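Long-range contact in aldehyde dehydrogenase (PDB 4O6R), which probably oxidises aldehydes to carboxylic acids with NAD(P)+ as the cofactor and carries a bound adenosine monophosphate in this crystal: residues 95-100 with 185-190. Sequence-based numbering, arbitrary orientation.
Sequences SLDTGH and TPLSTL
In the Rossmann-like nucleotide-binding part of the aldehyde dehydrogenase fold, a buried aspartate at the C-terminal end of helix 87-98 reaches the N-terminal part of helix 187-199, close to the AMP pocket. With CG anti to the backbone N (chi1 -161°), the D97 carboxylate extends across to residues 185-190, where OD2 accepts a hydrogen bond from L187 N at 3.1 Å, fairly straight and nearly along the C-O axis. The same oxygen accepts a hydrogen bond from a water at 2.7 Å, and that water in turn accepts one from S188 N at 3.0 Å. One carboxylate oxygen thus serves two successive amides, one directly and one through water, and the helix dipole would probably favour its negative charge. S188 OG bonds to E94, one turn before T98, so a second acidic side chain joins the two helices.

Carbon atoms pack beside the carboxylate: L187 CB lies 3.4 Å from D97 OD2, and T185 CA 3.5 Å from D97 OD1, the side chains of D97 and T185 crossing obliquely. V30 of strand 27-32 touches both D97 and L187. The first helix ends at T98, G99 follows with positive phi, and T98 OG1 accepts a hydrogen bond from H100 N in an ST turn besides bonding to E94 O. The apolar contact falls to the T98 methyl: its CG2 meets CG2 of T185 at 3.9 Å, the two side chains crossing roughly at right angles.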
loop_
_atom_site.group_PDB
_atom_site.type_symbol
_atom_site.label_atom_id
_atom_site.label_comp_id
_atom_site.label_asym_id
_atom_site.label_seq_id
_atom_site.Cartn_x
_atom_site.Cartn_y
_atom_site.Cartn_z
ATOM N N SER A 95 27.788 -28.087 1.467
ATOM C CA SER A 95 29.254 -27.988 1.352
ATOM C C SER A 95 29.870 -29.092 0.496
ATOM O O SER A 95 30.788 -28.838 -0.267
ATOM C CB SER A 95 29.943 -27.960 2.728
ATOM O OG SER A 95 29.634 -26.742 3.408
ATOM N N LEU A 96 29.372 -30.308 0.631
ATOM C CA LEU A 96 29.892 -31.448 -0.115
ATOM C C LEU A 96 29.719 -31.237 -1.624
ATOM O O LEU A 96 30.635 -31.497 -2.404
ATOM C CB LEU A 96 29.163 -32.716 0.314
ATOM C CG LEU A 96 29.702 -34.050 -0.175
ATOM C CD1 LEU A 96 31.038 -34.386 0.468
ATOM C CD2 LEU A 96 28.687 -35.161 0.096
ATOM N N ASP A 97 28.550 -30.737 -1.993
ATOM C CA ASP A 97 28.108 -30.593 -3.374
ATOM C C ASP A 97 28.657 -29.321 -4.037
ATOM O O ASP A 97 29.014 -29.319 -5.206
ATOM C CB ASP A 97 26.561 -30.531 -3.338
ATOM C CG ASP A 97 25.914 -30.839 -4.661
ATOM O OD1 ASP A 97 26.626 -31.245 -5.609
ATOM O OD2 ASP A 97 24.679 -30.681 -4.735
ATOM N N THR A 98 28.711 -28.232 -3.294
ATOM C CA THR A 98 29.031 -26.931 -3.878
ATOM C C THR A 98 30.468 -26.489 -3.686
ATOM O O THR A 98 30.949 -25.678 -4.450
ATOM C CB THR A 98 28.198 -25.819 -3.249
ATOM O OG1 THR A 98 28.490 -25.741 -1.845
ATOM C CG2 THR A 98 26.749 -26.069 -3.476
ATOM N N GLY A 99 31.132 -27.007 -2.649
ATOM C CA GLY A 99 32.424 -26.504 -2.248
ATOM C C GLY A 99 32.395 -25.341 -1.263
ATOM O O GLY A 99 33.452 -24.888 -0.851
ATOM N N HIS A 100 31.231 -24.830 -0.890
ATOM C CA HIS A 100 31.180 -23.749 0.078
ATOM C C HIS A 100 31.805 -24.237 1.366
ATOM O O HIS A 100 31.493 -25.346 1.787
ATOM C CB HIS A 100 29.763 -23.365 0.404
ATOM C CG HIS A 100 28.976 -22.843 -0.759
ATOM N ND1 HIS A 100 27.677 -22.398 -0.628
ATOM C CD2 HIS A 100 29.272 -22.754 -2.075
ATOM C CE1 HIS A 100 27.212 -22.038 -1.808
ATOM N NE2 HIS A 100 28.166 -22.228 -2.706
ATOM N N THR A 185 24.760 -29.128 -8.857
ATOM C CA THR A 185 24.615 -29.068 -7.401
ATOM C C THR A 185 23.161 -29.305 -6.997
ATOM O O THR A 185 22.502 -28.394 -6.486
ATOM C CB THR A 185 25.014 -27.672 -6.862
ATOM O OG1 THR A 185 24.201 -26.657 -7.488
ATOM C CG2 THR A 185 26.458 -27.394 -7.122
ATOM N N PRO A 186 22.622 -30.503 -7.274
ATOM C CA PRO A 186 21.171 -30.688 -7.095
ATOM C C PRO A 186 20.780 -31.209 -5.714
ATOM O O PRO A 186 19.604 -31.337 -5.411
ATOM C CB PRO A 186 20.848 -31.771 -8.121
ATOM C CG PRO A 186 22.078 -32.618 -8.126
ATOM C CD PRO A 186 23.210 -31.607 -8.055
ATOM N N LEU A 187 21.752 -31.572 -4.903
ATOM C CA LEU A 187 21.445 -32.466 -3.783
ATOM C C LEU A 187 20.636 -31.812 -2.641
ATOM O O LEU A 187 19.680 -32.410 -2.122
ATOM C CB LEU A 187 22.718 -33.109 -3.270
ATOM C CG LEU A 187 23.424 -34.004 -4.296
ATOM C CD1 LEU A 187 24.718 -34.529 -3.740
ATOM C CD2 LEU A 187 22.530 -35.162 -4.720
ATOM N N SER A 188 20.972 -30.578 -2.282
ATOM C CA SER A 188 20.268 -29.911 -1.186
ATOM C C SER A 188 18.804 -29.612 -1.559
ATOM O O SER A 188 17.921 -29.679 -0.705
ATOM C CB SER A 188 21.057 -28.669 -0.741
ATOM O OG SER A 188 21.035 -27.680 -1.755
ATOM N N THR A 189 18.530 -29.369 -2.841
ATOM C CA THR A 189 17.189 -29.127 -3.320
ATOM C C THR A 189 16.286 -30.349 -3.162
ATOM O O THR A 189 15.117 -30.246 -2.799
ATOM C CB THR A 189 17.230 -28.697 -4.800
ATOM O OG1 THR A 189 18.011 -27.513 -4.906
ATOM C CG2 THR A 189 15.830 -28.408 -5.313
ATOM N N LEU A 190 16.850 -31.514 -3.439
ATOM C CA LEU A 190 16.148 -32.764 -3.235
ATOM C C LEU A 190 15.856 -32.997 -1.731
ATOM O O LEU A 190 14.818 -33.531 -1.381
ATOM C CB LEU A 190 16.954 -33.908 -3.857
ATOM C CG LEU A 190 17.128 -33.808 -5.371
ATOM C CD1 LEU A 190 17.847 -35.034 -5.897
ATOM C CD2 LEU A 190 15.777 -33.719 -6.061
HETATM O O HOH W 1 23.344 -29.012 -3.109
#